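Local coordinates for protein GTN Reductase (Agrobacterium tumefaciens, PDB 4JIQ) that binds flavin mononucleotide and, as a member of the Old Yellow Enzyme-like family, probably uses it to reduce nitrate esters such as glyceryl trinitrate and activated alkenes, at residues Gln97-Gly102 against Asn181-Glu186; Ile122-Lys127 against Ala237-Glu242. One frame throughout, in Å; residues are numbered along the deposited sequence.

Interaction 1. Residues Gln97-Gly102 against Asn181-Glu186; sequences QIWHVG and NGYLIE. With 1L5 ([(1E)-1-nitroprop-1-en-2-yl]benzene), chain C; FMN (flavin mononucleotide), chain B.
At the C-terminal mouth of the TIM barrel, where the third strand runs out beside the loop that follows the fourth, Trp99 meets Tyr183 within the flavin and ligand pocket typical of Old Yellow Enzyme relatives. The pair is T-shaped: the indole presents its edge to a face of the phenol ring, with planes at 87° and Trp99 CZ2 3.4 Å from Tyr183 CZ. Along the rim of the same phenol lies Val101 O, 3.3 Å from Tyr183 CD1, and Val101 CB packs alongside. Next in line, Leu184 CD2 sits over a face of the imidazole, 3.5 Å from the His100 ring centroid. The His100 ring is turned so that ND1 accepts Gly102 N in its plane, while NE2 is bound by Gln61. Leu184 N donates to His100 O at 3.2 Å, and a water bridges that carbonyl to Ile185 N, tying the first turn of helix 184-189 to the loop just beyond the strand. Asn181 ND2 lies by nitro oxygen O1 of the bound nitroalkene, too close for the modelled geometry to be trusted as a bond, while the other oxygen lies at the Tyr183 ring edge, 3.0 Å from CE2. The Gln97 chain runs out extended, CG opposite the main-chain N (chi1 -158°), and reaches the flavin pyrimidine: its NE2 donates to FMN O2 at 3.0 Å, almost straight, and its OE1 accepts FMN N3 at 3.2 Å. These paired bonds fix the rotation of the Gln97 amide, matching its donor to O2 and its acceptor to N3.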
loop_
_atom_site.group_PDB
_atom_site.type_symbol
_atom_site.label_atom_id
_atom_site.label_comp_id
_atom_site.label_asym_id
_atom_site.label_seq_id
_atom_site.Cartn_x
_atom_site.Cartn_y
_atom_site.Cartn_z
ATOM N N GLN A 97 6.233 0.317 -0.201
ATOM C CA GLN A 97 5.023 -0.257 -0.766
ATOM C C GLN A 97 5.183 -0.376 -2.276
ATOM O O GLN A 97 4.957 0.585 -3.009
ATOM C CB GLN A 97 3.786 0.576 -0.420
ATOM C CG GLN A 97 2.484 -0.213 -0.511
ATOM C CD GLN A 97 1.250 0.669 -0.577
ATOM O OE1 GLN A 97 1.274 1.745 -1.173
ATOM N NE2 GLN A 97 0.163 0.211 0.032
ATOM N N ILE A 98 5.593 -1.554 -2.736
ATOM C CA ILE A 98 5.782 -1.779 -4.164
ATOM C C ILE A 98 4.432 -1.860 -4.865
ATOM O O ILE A 98 3.504 -2.511 -4.385
ATOM C CB ILE A 98 6.638 -3.027 -4.446
ATOM C CG1 ILE A 98 6.050 -4.256 -3.756
ATOM C CG2 ILE A 98 8.063 -2.799 -3.974
ATOM C CD1 ILE A 98 6.847 -5.517 -3.997
ATOM N N TRP A 99 4.335 -1.199 -6.012
ATOM C CA TRP A 99 3.042 -0.868 -6.592
ATOM C C TRP A 99 2.932 -1.230 -8.071
ATOM O O TRP A 99 3.903 -1.138 -8.820
ATOM C CB TRP A 99 2.817 0.633 -6.420
ATOM C CG TRP A 99 1.406 1.097 -6.563
ATOM C CD1 TRP A 99 0.283 0.326 -6.620
ATOM C CD2 TRP A 99 0.970 2.455 -6.661
ATOM N NE1 TRP A 99 -0.828 1.123 -6.746
ATOM C CE2 TRP A 99 -0.433 2.434 -6.775
ATOM C CE3 TRP A 99 1.632 3.686 -6.664
ATOM C CZ2 TRP A 99 -1.187 3.600 -6.891
ATOM C CZ3 TRP A 99 0.883 4.839 -6.779
ATOM C CH2 TRP A 99 -0.511 4.789 -6.892
ATOM N N HIS A 100 1.740 -1.654 -8.476
ATOM C CA HIS A 100 1.374 -1.725 -9.885
ATOM C C HIS A 100 -0.096 -1.347 -10.012
ATOM O O HIS A 100 -0.966 -2.015 -9.448
ATOM C CB HIS A 100 1.618 -3.119 -10.464
ATOM C CG HIS A 100 1.665 -3.148 -11.961
ATOM N ND1 HIS A 100 0.626 -2.702 -12.750
ATOM C CD2 HIS A 100 2.630 -3.569 -12.816
ATOM C CE1 HIS A 100 0.946 -2.846 -14.024
ATOM N NE2 HIS A 100 2.157 -3.371 -14.089
ATOM N N VAL A 101 -0.367 -0.274 -10.750
ATOM C CA VAL A 101 -1.720 0.278 -10.850
ATOM C C VAL A 101 -2.679 -0.546 -11.717
ATOM O O VAL A 101 -3.885 -0.550 -11.481
ATOM C CB VAL A 101 -1.700 1.744 -11.345
ATOM C CG1 VAL A 101 -0.916 2.612 -10.374
ATOM C CG2 VAL A 101 -1.108 1.837 -12.753
ATOM N N GLY A 102 -2.147 -1.247 -12.710
ATOM C CA GLY A 102 -2.989 -1.996 -13.624
ATOM C C GLY A 102 -3.737 -1.083 -14.581
ATOM O O GLY A 102 -3.133 -0.244 -15.245
ATOM N N ASN A 181 -7.170 -1.415 -2.898
ATOM C CA ASN A 181 -7.717 -0.218 -3.555
ATOM C C ASN A 181 -7.903 -0.311 -5.066
ATOM O O ASN A 181 -7.778 0.684 -5.781
ATOM C CB ASN A 181 -6.887 1.018 -3.199
ATOM C CG ASN A 181 -6.795 1.234 -1.702
ATOM O OD1 ASN A 181 -7.597 0.695 -0.935
ATOM N ND2 ASN A 181 -5.822 2.024 -1.278
ATOM N N GLY A 182 -8.204 -1.512 -5.549
ATOM C CA GLY A 182 -8.626 -1.700 -6.929
ATOM C C GLY A 182 -7.524 -1.623 -7.971
ATOM O O GLY A 182 -7.781 -1.252 -9.115
ATOM N N TYR A 183 -6.304 -1.986 -7.591
ATOM C CA TYR A 183 -5.190 -1.951 -8.530
ATOM C C TYR A 183 -4.922 -3.327 -9.126
ATOM O O TYR A 183 -5.766 -4.213 -9.002
ATOM C CB TYR A 183 -3.954 -1.327 -7.876
ATOM C CG TYR A 183 -4.150 0.140 -7.580
ATOM C CD1 TYR A 183 -4.253 1.063 -8.614
ATOM C CD2 TYR A 183 -4.255 0.604 -6.275
ATOM C CE1 TYR A 183 -4.442 2.407 -8.360
ATOM C CE2 TYR A 183 -4.445 1.954 -6.012
ATOM C CZ TYR A 183 -4.537 2.848 -7.059
ATOM O OH TYR A 183 -4.724 4.189 -6.808
ATOM N N LEU A 184 -3.759 -3.500 -9.757
ATOM C CA LEU A 184 -3.486 -4.687 -10.578
ATOM C C LEU A 184 -3.844 -6.031 -9.933
ATOM O O LEU A 184 -4.582 -6.825 -10.516
ATOM C CB LEU A 184 -2.036 -4.719 -11.064
ATOM C CG LEU A 184 -1.723 -5.918 -11.966
ATOM C CD1 LEU A 184 -2.560 -5.871 -13.241
ATOM C CD2 LEU A 184 -0.244 -6.002 -12.293
ATOM N N ILE A 185 -3.339 -6.276 -8.729
ATOM C CA ILE A 185 -3.649 -7.514 -8.017
ATOM C C ILE A 185 -5.138 -7.618 -7.680
ATOM O O ILE A 185 -5.743 -8.681 -7.832
ATOM C CB ILE A 185 -2.801 -7.666 -6.737
ATOM C CG1 ILE A 185 -1.311 -7.621 -7.085
ATOM C CG2 ILE A 185 -3.140 -8.963 -6.017
ATOM C CD1 ILE A 185 -0.398 -7.671 -5.886
ATOM N N GLU A 186 -5.729 -6.510 -7.241
ATOM C CA GLU A 186 -7.163 -6.473 -6.966
ATOM C C GLU A 186 -7.976 -6.747 -8.222
ATOM O O GLU A 186 -9.050 -7.347 -8.159
ATOM C CB GLU A 186 -7.573 -5.126 -6.375
ATOM C CG GLU A 186 -7.354 -5.013 -4.883
ATOM C CD GLU A 186 -8.615 -4.622 -4.133
ATOM O OE1 GLU A 186 -8.755 -5.028 -2.959
ATOM O OE2 GLU A 186 -9.464 -3.909 -4.712
HETATM C C1 1L5 C . -3.700 6.220 -4.104
HETATM C C2 1L5 C . -4.105 7.509 -4.767
HETATM C C3 1L5 C . -5.367 8.044 -4.519
HETATM C C4 1L5 C . -5.776 9.237 -5.116
HETATM C C5 1L5 C . -4.915 9.917 -5.961
HETATM C C6 1L5 C . -3.652 9.387 -6.198
HETATM C C7 1L5 C . -3.244 8.196 -5.603
HETATM C C8 1L5 C . -4.661 5.462 -3.574
HETATM O O1 1L5 C . -5.061 4.226 -1.896
HETATM N N 1L5 C . -4.478 4.374 -2.953
HETATM O O 1L5 C . -3.679 3.310 -3.395
HETATM C C 1L5 C . -2.273 5.767 -4.041
HETATM N N1 FMN B . -3.365 3.780 0.509
HETATM C C2 FMN B . -2.404 2.953 -0.044
HETATM O O2 FMN B . -2.460 1.733 0.123
HETATM N N3 FMN B . -1.376 3.490 -0.790
HETATM C C4 FMN B . -1.298 4.853 -0.991
HETATM O O4 FMN B . -0.367 5.312 -1.658
HETATM C C4A FMN B . -2.275 5.689 -0.452
HETATM N N5 FMN B . -2.235 7.054 -0.633
HETATM C C5A FMN B . -3.111 7.897 0.024
HETATM C C6 FMN B . -2.965 9.280 -0.081
HETATM C C7 FMN B . -3.845 10.123 0.586
HETATM C C7M FMN B . -3.673 11.608 0.479
HETATM C C8 FMN B . -4.872 9.589 1.363
HETATM C C8M FMN B . -5.822 10.503 2.084
HETATM C C9 FMN B . -5.021 8.206 1.462
HETATM C C9A FMN B . -4.133 7.351 0.800
HETATM N N10 FMN B . -4.237 5.968 0.906
HETATM C C10 FMN B . -3.301 5.146 0.306
HETATM C "C1'" FMN B . -5.096 5.338 1.956
HETATM C "C2'" FMN B . -4.485 5.475 3.343
HETATM O "O2'" FMN B . -3.282 4.746 3.414
HETATM C "C3'" FMN B . -5.433 4.948 4.409
HETATM O "O3'" FMN B . -5.999 3.733 3.984
HETATM C "C4'" FMN B . -6.563 5.916 4.764
HETATM O "O4'" FMN B . -7.267 6.404 3.643
HETATM C "C5'" FMN B . -6.012 7.080 5.581
HETATM O "O5'" FMN B . -7.054 7.540 6.404
HETATM P P FMN B . -7.130 6.989 7.905
HETATM O O1P FMN B . -6.062 7.631 8.752
HETATM O O2P FMN B . -6.941 5.493 7.896
HETATM O O3P FMN B . -8.485 7.348 8.451
HETATM O O HOH W 1 -1.846 -3.984 -7.368
#

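Interaction 2. Residues Ile122-Lys127 against Ala237-Glu242; sequences ITAKSK and ANDIFE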
loop_
_atom_site.group_PDB
_atom_site.type_symbol
_atom_site.label_atom_id
_atom_site.label_comp_id
_atom_site.label_asym_id
_atom_site.label_seq_id
_atom_site.Cartn_x
_atom_site.Cartn_y
_atom_site.Cartn_z
ATOM N N ILE A 122 -11.097 -4.088 -19.758
ATOM C CA ILE A 122 -12.269 -3.310 -19.370
ATOM C C ILE A 122 -11.851 -1.949 -18.825
ATOM O O ILE A 122 -11.135 -1.869 -17.825
ATOM C CB ILE A 122 -13.090 -4.029 -18.283
ATOM C CG1 ILE A 122 -13.406 -5.465 -18.701
ATOM C CG2 ILE A 122 -14.367 -3.261 -17.985
ATOM C CD1 ILE A 122 -14.125 -6.255 -17.632
ATOM N N THR A 123 -12.304 -0.881 -19.475
ATOM C CA THR A 123 -11.936 0.473 -19.067
ATOM C C THR A 123 -12.609 0.862 -17.755
ATOM O O THR A 123 -13.749 0.477 -17.491
ATOM C CB THR A 123 -12.291 1.520 -20.145
ATOM O OG1 THR A 123 -11.894 1.042 -21.435
ATOM C CG2 THR A 123 -11.592 2.844 -19.862
ATOM N N ALA A 124 -11.894 1.625 -16.937
ATOM C CA ALA A 124 -12.403 2.061 -15.645
ATOM C C ALA A 124 -12.887 3.505 -15.687
ATOM O O ALA A 124 -12.335 4.339 -16.407
ATOM C CB ALA A 124 -11.332 1.896 -14.577
ATOM N N LYS A 125 -13.924 3.790 -14.908
ATOM C CA LYS A 125 -14.412 5.149 -14.737
ATOM C C LYS A 125 -13.626 5.812 -13.610
ATOM O O LYS A 125 -14.122 5.947 -12.491
ATOM C CB LYS A 125 -15.897 5.127 -14.385
ATOM C CG LYS A 125 -16.713 6.264 -14.975
ATOM C CD LYS A 125 -18.125 6.256 -14.406
ATOM C CE LYS A 125 -18.711 4.849 -14.408
ATOM N NZ LYS A 125 -19.986 4.759 -13.636
ATOM N N SER A 126 -12.394 6.215 -13.904
ATOM C CA SER A 126 -11.510 6.762 -12.881
ATOM C C SER A 126 -10.703 7.949 -13.394
ATOM O O SER A 126 -10.725 8.256 -14.585
ATOM C CB SER A 126 -10.572 5.673 -12.353
ATOM O OG SER A 126 -11.306 4.612 -11.765
ATOM N N LYS A 127 -9.988 8.607 -12.483
ATOM C CA LYS A 127 -9.206 9.793 -12.817
ATOM C C LYS A 127 -7.714 9.607 -12.545
ATOM O O LYS A 127 -7.315 8.727 -11.784
ATOM C CB LYS A 127 -9.731 11.010 -12.056
ATOM C CG LYS A 127 -10.986 11.623 -12.654
ATOM C CD LYS A 127 -10.693 12.262 -14.004
ATOM C CE LYS A 127 -11.890 13.050 -14.521
ATOM N NZ LYS A 127 -11.534 13.902 -15.691
ATOM N N ALA A 237 -12.930 1.465 -4.354
ATOM C CA ALA A 237 -12.003 2.370 -5.030
ATOM C C ALA A 237 -11.676 1.963 -6.465
ATOM O O ALA A 237 -11.455 0.787 -6.756
ATOM C CB ALA A 237 -10.721 2.512 -4.219
ATOM N N ASN A 238 -11.652 2.955 -7.348
ATOM C CA ASN A 238 -11.300 2.761 -8.753
ATOM C C ASN A 238 -12.186 1.772 -9.511
ATOM O O ASN A 238 -11.684 0.868 -10.187
ATOM C CB ASN A 238 -9.823 2.383 -8.895
ATOM C CG ASN A 238 -8.892 3.503 -8.478
ATOM O OD1 ASN A 238 -9.036 4.644 -8.914
ATOM N ND2 ASN A 238 -7.932 3.181 -7.621
ATOM N N ASP A 239 -13.499 1.949 -9.378
ATOM C CA ASP A 239 -14.491 1.275 -10.220
ATOM C C ASP A 239 -14.551 -0.245 -10.051
ATOM O O ASP A 239 -15.109 -0.945 -10.900
ATOM C CB ASP A 239 -14.260 1.629 -11.694
ATOM C CG ASP A 239 -15.549 1.703 -12.484
ATOM O OD1 ASP A 239 -16.597 2.007 -11.879
ATOM O OD2 ASP A 239 -15.512 1.465 -13.710
ATOM N N ILE A 240 -13.992 -0.749 -8.954
ATOM C CA ILE A 240 -13.953 -2.188 -8.703
ATOM C C ILE A 240 -15.166 -2.678 -7.906
ATOM O O ILE A 240 -15.638 -1.993 -6.997
ATOM C CB ILE A 240 -12.630 -2.599 -8.001
ATOM C CG1 ILE A 240 -11.535 -2.825 -9.048
ATOM C CG2 ILE A 240 -12.817 -3.831 -7.124
ATOM C CD1 ILE A 240 -10.505 -3.903 -8.676
ATOM N N PHE A 241 -15.671 -3.857 -8.264
ATOM C CA PHE A 241 -16.761 -4.492 -7.525
ATOM C C PHE A 241 -16.532 -5.991 -7.306
ATOM O O PHE A 241 -16.040 -6.691 -8.193
ATOM C CB PHE A 241 -18.095 -4.265 -8.244
ATOM C CG PHE A 241 -19.244 -5.041 -7.656
ATOM C CD1 PHE A 241 -19.902 -4.582 -6.527
ATOM C CD2 PHE A 241 -19.675 -6.222 -8.242
ATOM C CE1 PHE A 241 -20.964 -5.290 -5.986
ATOM C CE2 PHE A 241 -20.736 -6.935 -7.708
ATOM C CZ PHE A 241 -21.383 -6.467 -6.579
ATOM N N GLU A 242 -16.897 -6.477 -6.121
ATOM C CA GLU A 242 -16.840 -7.906 -5.821
ATOM C C GLU A 242 -18.153 -8.395 -5.223
ATOM O O GLU A 242 -18.604 -7.889 -4.197
ATOM C CB GLU A 242 -15.689 -8.220 -4.865
ATOM C CG GLU A 242 -15.690 -9.643 -4.326
ATOM C CD GLU A 242 -15.683 -10.687 -5.425
ATOM O OE1 GLU A 242 -16.408 -11.696 -5.290
ATOM O OE2 GLU A 242 -14.951 -10.503 -6.422
HETATM O O HOH W 2 -15.633 -0.771 -15.088
#
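The backbones at Ala124 and Asp239 approach to 5.9 Å between CA atoms, and those at Ser126 and Asn238 to 5.8 Å, without a direct main-chain hydrogen bond between the two irregular segments. One carboxylate spans the gap. Asp239 OD2 accepts Lys125 N at 3.1 Å with a nearly straight N-H approach of 170°, yet the donor stands well above the carboxylate plane, 64° out of it. A water 2.6 Å from Asp239 OD2 also donates to it, and gives its other proton to Thr123 O, so the carboxylate is linked to the main chain at two points of 122-127. Lys125 is the centre of an inverse gamma turn, closed by a weak bond from Ser126 N to Ala124 O; the turn leaves Lys125 N aimed at the aspartate. This joins the excursion between strands 117-118 and 127-128, which follows the third barrel strand, to the loop leading from strand 227-231 into helix 245-257. Asn238 and Asp239 both have positive phi, and this bend carries the Asp239 side chain toward the opposing loop. The methyl of Ala124 lies 4.1 Å from Asp239 CB, and Lys125 CB rests by the carboxylate. The Lys125 chain then bends at chi3 (-46°), and its NZ stays 4.7 Å from Asp239 OD1, too far for a salt bridge, though the opposite charges may attract weakly. Deeper in, Ser126 OG comes beside the main chain, 3.5 Å from Asn238 CA, while the Asn238 amide turns to Asn181. Arg103 reaches both sides, bonding to Ile122 O and making a long, weak ion pair with Asp239 OD2.

Interaction 1 is buried, about 8 Å from the centre of the chain, whereas interaction 2 lies farther out, about 18 Å from that centre, and is partly exposed. Their centres are 12 Å apart and they touch directly: Asn238 ND2 probably donates to Asn181 O at 3.1 Å and packs against Tyr183 CZ, and Ile240 CD1 lies against Gly182. Aromatic rings and ligand bonds dominate 97-102 with 181-186; a carboxylate, a main-chain N-H and a water carry 122-127 with 237-242. Interaction 1 joins the end of the third strand and the residues after it to the loop and helix start after the fourth; interaction 2 joins the later excursion to the loop after the fifth.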